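PDB 5MIF: 'Carboxyl esterase 2 from Tuber melanosporum Mel28, which probably hydrolyses carboxylic esters, as an alpha/beta-hydrolase-fold esterase of the hormone-sensitive lipase-like family. Local coordinates for residues E194-V199 with Q214-P219; G119-G124 with T149-V154; L109-Y114 with L177-T182. All coordinates share one frame; numbering follows the deposited sequence.

Contact 1 of 3, residues E194-V199 with Q214-P219; sequences ELSSSV and QVLIYP
The flat amide of Q214 ends beside S196 on helix 191-206, its CD carbon 3.8 Å from S196 OG, while the aromatic ring of this region, Y218, stands clear of the helix. One face of that ring carries the CG2 methyl of I217, 3.4 Å above the plane and offset toward the rim. F319 meets the same ring edge-to-face, H317 lies against it with its plane inclined, and Y218 OH is hydrogen-bonded to A320 N. Beside the polar end of Q214 the packing between helix and strand is aliphatic. L216 reaches the helix with its CD2 methyl, which lies 3.6 Å from S196 CB; its CG stands anti to the carbonyl carbon, chi1 -54°. S196 OG is anti to its backbone N (chi1 -172°) and faces both the CD2 methyl of L216 and the end of Q214. The other methyl of L216, CD1, passes S197 CB at 4.3 Å. With small serines facing the strand, the helix axis comes within 8.6 Å of the axis of strand 214-217, and the two run roughly antiparallel, at 148°. This is the helix-strand return of the beta-alpha-beta unit made by strand 184-189, helix 191-206 and strand 213-217, in the core of the alpha/beta hydrolase sheet; the helix follows a probable nucleophile elbow at G188, S190 and G192. S196 also touches F186 and F115, so the sheet side of the helix is buried. S197 turns its hydroxyl back to its own helix, where OG bonds to G193 O, and E194, pointing away from strand 213-217, has both carboxylate oxygens engaged, OE1 by W120 NE1 and OE2 by N160 ND2.

Contact 2 of 3, residues G119-G124 with T149-V154; sequences GWVFGG and TLTPKV
CG of L150 stands anti to its carbonyl carbon (chi1 -57°), which carries the isobutyl group across to the turn at 120-123: CD1 lies 3.4 Å from V121 O, and CD2 rests 3.5 Å from W120 O. T151 places OG1 between its backbone N and carbonyl carbon (chi1 65°), where it meets V121 CG2 at 3.3 Å, the two side chains crossing at about a right angle. Its methyl, CG2, packs on W120 CB. An alanine in place of L150 would probably open a gap beside the carbonyls of V121 and G123 and leave this loop less firmly packed. The backbones are joined by a nearly straight hydrogen bond from T151 N to W120 O, 2.9 Å long with an angle of 169° at the hydrogen. Two waters complete the seam. One donates to G119 O (2.8 Å) and accepts from T151 OG1 (2.7 Å); the other donates to both W120 O and T149 O. R61 adds hydrogen bonds to V121 O and T151 O, and the W120 indole stacks on F251. G119 closes an HGGG sequence, which in relatives of this family shapes the oxyanion hole. The buried carbonyl of W120 is thus gripped by an amide and a water, consistent with a fixed course for the chain just after that sequence.

Contact 3 of 3, residues L109-Y114 with L177-T182; sequences LPVIAY and LGVDPT
Strand 109-114 and the short strand 179-180 run parallel and meet in one bridge, L109 with V179, their CA atoms 4.5 Å apart. The bridge lies at the start of strand 109-115 in the central sheet of the alpha/beta hydrolase fold; two residues on, V111 is already bonded through its backbone to N183 and G185, at strand 184-189. Two hydrogen bonds bracket V179. L109 N donates to G178 O at 3.1 Å, nearly straight at 165°, and D180 N donates to L109 O at 2.8 Å. The CA of V179 adds a CH...O contact to that same L109 oxygen. G178 carries the chain into the bridge with a positive phi that suits a residue without a side chain. V111 and V179 then pack branch point to branch point, CB to CB at 4.0 Å, and L170 of helix 158-173 touches both. V111 turns CG1 between its own backbone N and carbonyl carbon (chi1 55°), and this methyl comes 3.9 Å from D180 O. At the corner that follows, D180 forms an Asx turn and its OD2 bonds to N183 ND2. D180 OD1 takes two donors from the same face of the carboxylate: T182 N at 3.0 Å, from well above the plane, and T182 OG1 at 2.7 Å, on the syn side.

After helix 37-47 and strands 75-82 and 90-97, the chain enters strand 109-115, whose first residues pair with 177-182 to close contact 3. Within that long loop, contact 2 opens at 119-124 and closes at 149-154, joining the turns that follow strands 109-115 and 142-147; it is therefore enclosed by contact 3 without touching it, the nearest atoms being about 8 Å apart. Contact 1 comes afterwards in series, from helix 191-206 to strand 213-217. It meets contact 2 through E194 and L195, which lie against W120, and contact 3 through I217, which packs on Y114. Contacts 1 and 3 share the central sheet, and contact 2 ties together loops beyond its strand ends.

Contact 1 of 3, residues E194-V199 with Q214-P219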
loop_
_atom_site.group_PDB
_atom_site.type_symbol
_atom_site.label_atom_id
_atom_site.label_comp_id
_atom_site.label_asym_id
_atom_site.label_seq_id
_atom_site.Cartn_x
_atom_site.Cartn_y
_atom_site.Cartn_z
ATOM N N GLU A 194 -14.922 11.544 5.351
ATOM C CA GLU A 194 -15.778 11.939 6.468
ATOM C C GLU A 194 -17.184 11.409 6.240
ATOM O O GLU A 194 -17.798 10.845 7.151
ATOM C CB GLU A 194 -15.793 13.467 6.645
ATOM C CG GLU A 194 -16.588 13.968 7.855
ATOM C CD GLU A 194 -18.034 14.332 7.519
ATOM O OE1 GLU A 194 -18.367 14.353 6.325
ATOM O OE2 GLU A 194 -18.835 14.616 8.444
ATOM N N LEU A 195 -17.692 11.564 5.019
ATOM C CA LEU A 195 -19.043 11.104 4.712
ATOM C C LEU A 195 -19.182 9.573 4.804
ATOM O O LEU A 195 -20.192 9.050 5.306
ATOM C CB LEU A 195 -19.456 11.587 3.311
ATOM C CG LEU A 195 -19.659 13.114 3.216
ATOM C CD1 LEU A 195 -19.806 13.578 1.767
ATOM C CD2 LEU A 195 -20.854 13.541 4.048
ATOM N N SER A 196 -18.179 8.856 4.300
ATOM C CA SER A 196 -18.222 7.395 4.305
ATOM C C SER A 196 -18.294 6.881 5.740
ATOM O O SER A 196 -19.176 6.094 6.093
ATOM C CB SER A 196 -17.000 6.809 3.576
ATOM O OG SER A 196 -17.117 5.396 3.423
ATOM N N SER A 197 -17.381 7.356 6.577
ATOM C CA SER A 197 -17.337 6.901 7.960
ATOM C C SER A 197 -18.549 7.415 8.738
ATOM O O SER A 197 -18.998 6.763 9.682
ATOM C CB SER A 197 -16.043 7.352 8.638
ATOM O OG SER A 197 -15.922 8.754 8.539
ATOM N N SER A 198 -19.087 8.574 8.336
ATOM C CA SER A 198 -20.309 9.087 8.955
ATOM C C SER A 198 -21.506 8.195 8.688
ATOM O O SER A 198 -22.275 7.890 9.606
ATOM C CB SER A 198 -20.611 10.508 8.472
ATOM O OG SER A 198 -21.768 11.021 9.112
ATOM N N VAL A 199 -21.653 7.772 7.435
ATOM C CA VAL A 199 -22.744 6.892 7.036
ATOM C C VAL A 199 -22.610 5.508 7.693
ATOM O O VAL A 199 -23.615 4.881 8.082
ATOM C CB VAL A 199 -22.801 6.763 5.497
ATOM C CG1 VAL A 199 -23.772 5.670 5.075
ATOM C CG2 VAL A 199 -23.212 8.116 4.873
ATOM N N GLN A 214 -14.888 -1.195 3.559
ATOM C CA GLN A 214 -14.878 0.261 3.466
ATOM C C GLN A 214 -13.471 0.747 3.180
ATOM O O GLN A 214 -12.514 0.292 3.813
ATOM C CB GLN A 214 -15.418 0.892 4.770
ATOM C CG GLN A 214 -15.230 2.416 4.889
ATOM C CD GLN A 214 -15.863 3.003 6.152
ATOM O OE1 GLN A 214 -16.756 3.858 6.077
ATOM N NE2 GLN A 214 -15.388 2.557 7.322
ATOM N N VAL A 215 -13.338 1.653 2.213
ATOM C CA VAL A 215 -12.054 2.280 1.943
ATOM C C VAL A 215 -12.122 3.799 2.216
ATOM O O VAL A 215 -12.991 4.498 1.696
ATOM C CB VAL A 215 -11.587 2.041 0.501
ATOM C CG1 VAL A 215 -10.278 2.755 0.293
ATOM C CG2 VAL A 215 -11.387 0.529 0.213
ATOM N N LEU A 216 -11.231 4.286 3.070
ATOM C CA LEU A 216 -11.128 5.709 3.367
ATOM C C LEU A 216 -9.790 6.217 2.827
ATOM O O LEU A 216 -8.727 5.716 3.194
ATOM C CB LEU A 216 -11.257 5.985 4.881
ATOM C CG LEU A 216 -12.502 5.419 5.598
ATOM C CD1 LEU A 216 -12.438 5.652 7.090
ATOM C CD2 LEU A 216 -13.801 6.010 5.042
ATOM N N ILE A 217 -9.851 7.184 1.917
ATOM C CA ILE A 217 -8.660 7.737 1.286
ATOM C C ILE A 217 -8.391 9.135 1.876
ATOM O O ILE A 217 -9.212 10.022 1.693
ATOM C CB ILE A 217 -8.851 7.826 -0.257
ATOM C CG1 ILE A 217 -9.410 6.521 -0.814
ATOM C CG2 ILE A 217 -7.562 8.200 -0.969
ATOM C CD1 ILE A 217 -9.828 6.634 -2.283
ATOM N N TYR A 218 -7.255 9.314 2.558
ATOM C CA TYR A 218 -6.913 10.538 3.314
ATOM C C TYR A 218 -8.155 11.209 3.893
ATOM O O TYR A 218 -8.462 12.359 3.567
ATOM C CB TYR A 218 -6.094 11.553 2.479
ATOM C CG TYR A 218 -6.381 11.596 0.991
ATOM C CD1 TYR A 218 -7.544 12.190 0.492
ATOM C CD2 TYR A 218 -5.469 11.064 0.080
ATOM C CE1 TYR A 218 -7.794 12.225 -0.864
ATOM C CE2 TYR A 218 -5.709 11.111 -1.286
ATOM C CZ TYR A 218 -6.869 11.683 -1.745
ATOM O OH TYR A 218 -7.097 11.704 -3.093
ATOM N N PRO A 219 -8.896 10.473 4.728
ATOM C CA PRO A 219 -10.196 10.959 5.182
ATOM C C PRO A 219 -10.062 12.076 6.192
ATOM O O PRO A 219 -9.065 12.129 6.920
ATOM C CB PRO A 219 -10.816 9.728 5.836
ATOM C CG PRO A 219 -9.642 9.005 6.394
ATOM C CD PRO A 219 -8.515 9.222 5.410
#

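Contact 2 of 3, residues G119-G124 with T149-V154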
loop_
_atom_site.group_PDB
_atom_site.type_symbol
_atom_site.label_atom_id
_atom_site.label_comp_id
_atom_site.label_asym_id
_atom_site.label_seq_id
_atom_site.Cartn_x
_atom_site.Cartn_y
_atom_site.Cartn_z
ATOM N N GLY A 119 -13.959 18.919 -0.307
ATOM C CA GLY A 119 -14.188 19.830 0.806
ATOM C C GLY A 119 -15.647 20.178 1.073
ATOM O O GLY A 119 -15.926 21.238 1.635
ATOM N N TRP A 120 -16.562 19.301 0.640
ATOM C CA TRP A 120 -18.018 19.482 0.729
ATOM C C TRP A 120 -18.536 20.613 -0.168
ATOM O O TRP A 120 -19.745 20.768 -0.285
ATOM C CB TRP A 120 -18.472 19.731 2.184
ATOM C CG TRP A 120 -18.083 18.642 3.131
ATOM C CD1 TRP A 120 -18.657 17.397 3.244
ATOM C CD2 TRP A 120 -17.015 18.682 4.085
ATOM N NE1 TRP A 120 -18.006 16.666 4.220
ATOM C CE2 TRP A 120 -16.999 17.432 4.752
ATOM C CE3 TRP A 120 -16.075 19.653 4.445
ATOM C CZ2 TRP A 120 -16.078 17.131 5.759
ATOM C CZ3 TRP A 120 -15.159 19.354 5.455
ATOM C CH2 TRP A 120 -15.170 18.105 6.100
ATOM N N VAL A 121 -17.625 21.374 -0.791
ATOM C CA VAL A 121 -17.953 22.507 -1.668
ATOM C C VAL A 121 -17.862 22.179 -3.156
ATOM O O VAL A 121 -18.630 22.712 -3.959
ATOM C CB VAL A 121 -17.006 23.713 -1.432
ATOM C CG1 VAL A 121 -17.628 25.002 -1.968
ATOM C CG2 VAL A 121 -16.674 23.861 0.024
ATOM N N PHE A 122 -16.901 21.327 -3.522
ATOM C CA PHE A 122 -16.655 20.978 -4.926
ATOM C C PHE A 122 -16.787 19.483 -5.206
ATOM O O PHE A 122 -16.860 18.657 -4.284
ATOM C CB PHE A 122 -15.258 21.440 -5.364
ATOM C CG PHE A 122 -15.028 22.913 -5.200
ATOM C CD1 PHE A 122 -15.740 23.823 -5.959
ATOM C CD2 PHE A 122 -14.109 23.389 -4.276
ATOM C CE1 PHE A 122 -15.539 25.187 -5.806
ATOM C CE2 PHE A 122 -13.899 24.751 -4.118
ATOM C CZ PHE A 122 -14.621 25.648 -4.887
ATOM N N GLY A 123 -16.785 19.143 -6.492
ATOM C CA GLY A 123 -16.751 17.760 -6.916
ATOM C C GLY A 123 -18.091 17.294 -7.440
ATOM O O GLY A 123 -19.098 17.991 -7.301
ATOM N N GLY A 124 -18.091 16.109 -8.042
ATOM C CA GLY A 124 -19.273 15.524 -8.644
ATOM C C GLY A 124 -18.780 14.495 -9.639
ATOM O O GLY A 124 -17.580 14.216 -9.679
ATOM N N THR A 149 -25.782 17.308 -2.231
ATOM C CA THR A 149 -25.795 18.762 -2.378
ATOM C C THR A 149 -24.572 19.412 -1.724
ATOM O O THR A 149 -24.190 19.064 -0.602
ATOM C CB THR A 149 -27.064 19.362 -1.766
ATOM O OG1 THR A 149 -28.206 18.704 -2.320
ATOM C CG2 THR A 149 -27.140 20.857 -2.052
ATOM N N LEU A 150 -23.960 20.356 -2.427
ATOM C CA LEU A 150 -22.737 20.997 -1.956
ATOM C C LEU A 150 -22.994 22.203 -1.042
ATOM O O LEU A 150 -24.037 22.847 -1.126
ATOM C CB LEU A 150 -21.899 21.420 -3.162
ATOM C CG LEU A 150 -21.571 20.232 -4.081
ATOM C CD1 LEU A 150 -20.978 20.664 -5.413
ATOM C CD2 LEU A 150 -20.599 19.291 -3.384
ATOM N N THR A 151 -22.034 22.516 -0.178
ATOM C CA THR A 151 -22.109 23.724 0.636
ATOM C C THR A 151 -21.855 24.963 -0.238
ATOM O O THR A 151 -21.185 24.867 -1.263
ATOM C CB THR A 151 -21.090 23.690 1.784
ATOM O OG1 THR A 151 -19.770 23.701 1.233
ATOM C CG2 THR A 151 -21.274 22.440 2.642
ATOM N N PRO A 152 -22.402 26.132 0.155
ATOM C CA PRO A 152 -23.240 26.333 1.343
ATOM C C PRO A 152 -24.738 26.252 1.063
ATOM O O PRO A 152 -25.521 26.705 1.904
ATOM C CB PRO A 152 -22.857 27.751 1.783
ATOM C CG PRO A 152 -22.598 28.459 0.471
ATOM C CD PRO A 152 -22.070 27.414 -0.500
ATOM N N LYS A 153 -25.138 25.674 -0.068
ATOM C CA LYS A 153 -26.559 25.481 -0.355
ATOM C C LYS A 153 -27.211 24.685 0.778
ATOM O O LYS A 153 -28.363 24.918 1.140
ATOM C CB LYS A 153 -26.742 24.788 -1.700
ATOM C CG LYS A 153 -25.872 25.437 -2.760
ATOM C CD LYS A 153 -26.274 25.117 -4.195
ATOM C CE LYS A 153 -25.414 25.948 -5.150
ATOM N NZ LYS A 153 -24.079 26.243 -4.518
ATOM N N VAL A 154 -26.468 23.729 1.326
ATOM C CA VAL A 154 -26.850 23.067 2.567
ATOM C C VAL A 154 -25.645 23.036 3.497
ATOM O O VAL A 154 -24.557 23.475 3.127
ATOM C CB VAL A 154 -27.353 21.635 2.331
ATOM C CG1 VAL A 154 -28.620 21.639 1.482
ATOM C CG2 VAL A 154 -26.241 20.776 1.699
HETATM O O HOH W 1 -17.716 23.042 2.812
HETATM O O HOH W 2 -21.675 19.089 1.038
#

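Contact 3 of 3, residues L109-Y114 with L177-T182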
loop_
_atom_site.group_PDB
_atom_site.type_symbol
_atom_site.label_atom_id
_atom_site.label_comp_id
_atom_site.label_asym_id
_atom_site.label_seq_id
_atom_site.Cartn_x
_atom_site.Cartn_y
_atom_site.Cartn_z
ATOM N N LEU A 109 -24.132 -7.713 -9.829
ATOM C CA LEU A 109 -22.832 -7.097 -9.638
ATOM C C LEU A 109 -22.656 -6.652 -8.195
ATOM O O LEU A 109 -23.613 -6.207 -7.566
ATOM C CB LEU A 109 -22.670 -5.907 -10.567
ATOM C CG LEU A 109 -22.437 -6.305 -12.012
ATOM C CD1 LEU A 109 -22.543 -5.076 -12.914
ATOM C CD2 LEU A 109 -21.086 -6.948 -12.118
ATOM N N PRO A 110 -21.435 -6.793 -7.654
ATOM C CA PRO A 110 -21.138 -6.125 -6.385
ATOM C C PRO A 110 -21.228 -4.617 -6.612
ATOM O O PRO A 110 -21.042 -4.191 -7.760
ATOM C CB PRO A 110 -19.698 -6.548 -6.077
ATOM C CG PRO A 110 -19.386 -7.661 -7.030
ATOM C CD PRO A 110 -20.246 -7.446 -8.224
ATOM N N VAL A 111 -21.446 -3.824 -5.568
ATOM C CA VAL A 111 -21.604 -2.386 -5.778
ATOM C C VAL A 111 -20.861 -1.574 -4.737
ATOM O O VAL A 111 -20.911 -1.860 -3.543
ATOM C CB VAL A 111 -23.094 -1.977 -5.778
ATOM C CG1 VAL A 111 -23.784 -2.434 -4.503
ATOM C CG2 VAL A 111 -23.239 -0.459 -5.979
ATOM N N ILE A 112 -20.138 -0.566 -5.208
ATOM C CA ILE A 112 -19.449 0.341 -4.307
ATOM C C ILE A 112 -20.220 1.663 -4.204
ATOM O O ILE A 112 -20.317 2.404 -5.192
ATOM C CB ILE A 112 -18.010 0.628 -4.786
ATOM C CG1 ILE A 112 -17.222 -0.683 -4.956
ATOM C CG2 ILE A 112 -17.323 1.602 -3.826
ATOM C CD1 ILE A 112 -15.944 -0.531 -5.756
ATOM N N ALA A 113 -20.760 1.957 -3.020
ATOM C CA ALA A 113 -21.332 3.280 -2.773
ATOM C C ALA A 113 -20.161 4.225 -2.572
ATOM O O ALA A 113 -19.369 4.045 -1.641
ATOM C CB ALA A 113 -22.245 3.276 -1.550
ATOM N N TYR A 114 -20.015 5.209 -3.459
ATOM C CA TYR A 114 -18.866 6.098 -3.373
ATOM C C TYR A 114 -19.262 7.544 -3.001
ATOM O O TYR A 114 -20.173 8.119 -3.586
ATOM C CB TYR A 114 -18.051 6.094 -4.684
ATOM C CG TYR A 114 -16.683 6.701 -4.429
ATOM C CD1 TYR A 114 -15.644 5.922 -3.931
ATOM C CD2 TYR A 114 -16.467 8.074 -4.579
ATOM C CE1 TYR A 114 -14.417 6.468 -3.637
ATOM C CE2 TYR A 114 -15.240 8.630 -4.289
ATOM C CZ TYR A 114 -14.216 7.818 -3.816
ATOM O OH TYR A 114 -12.994 8.365 -3.520
ATOM N N LEU A 177 -31.825 -3.070 -10.174
ATOM C CA LEU A 177 -30.878 -2.407 -11.064
ATOM C C LEU A 177 -29.718 -3.320 -11.432
ATOM O O LEU A 177 -28.792 -2.909 -12.131
ATOM C CB LEU A 177 -30.349 -1.128 -10.418
ATOM C CG LEU A 177 -31.392 -0.045 -10.151
ATOM C CD1 LEU A 177 -30.759 1.102 -9.389
ATOM C CD2 LEU A 177 -32.015 0.430 -11.458
ATOM N N GLY A 178 -29.756 -4.552 -10.937
ATOM C CA GLY A 178 -28.748 -5.528 -11.308
ATOM C C GLY A 178 -27.528 -5.511 -10.405
ATOM O O GLY A 178 -26.464 -5.971 -10.802
ATOM N N VAL A 179 -27.666 -4.958 -9.202
ATOM C CA VAL A 179 -26.566 -4.995 -8.248
ATOM C C VAL A 179 -27.012 -5.732 -7.004
ATOM O O VAL A 179 -28.206 -5.867 -6.730
ATOM C CB VAL A 179 -26.049 -3.586 -7.858
ATOM C CG1 VAL A 179 -25.602 -2.823 -9.091
ATOM C CG2 VAL A 179 -27.113 -2.816 -7.087
ATOM N N ASP A 180 -26.033 -6.204 -6.248
ATOM C CA ASP A 180 -26.300 -6.987 -5.055
ATOM C C ASP A 180 -26.049 -6.158 -3.804
ATOM O O ASP A 180 -24.904 -5.976 -3.399
ATOM C CB ASP A 180 -25.425 -8.249 -5.067
ATOM C CG ASP A 180 -25.630 -9.125 -3.846
ATOM O OD1 ASP A 180 -26.555 -8.863 -3.045
ATOM O OD2 ASP A 180 -24.825 -10.063 -3.678
ATOM N N PRO A 181 -27.124 -5.654 -3.182
ATOM C CA PRO A 181 -26.967 -4.805 -1.996
ATOM C C PRO A 181 -26.332 -5.527 -0.812
ATOM O O PRO A 181 -25.852 -4.867 0.104
ATOM C CB PRO A 181 -28.410 -4.394 -1.666
ATOM C CG PRO A 181 -29.170 -4.585 -2.953
ATOM C CD PRO A 181 -28.533 -5.782 -3.588
ATOM N N THR A 182 -26.304 -6.856 -0.841
ATOM C CA THR A 182 -25.649 -7.615 0.219
ATOM C C THR A 182 -24.157 -7.761 -0.044
ATOM O O THR A 182 -23.424 -8.266 0.798
ATOM C CB THR A 182 -26.259 -9.025 0.380
ATOM O OG1 THR A 182 -25.769 -9.881 -0.661
ATOM C CG2 THR A 182 -27.768 -8.967 0.313
#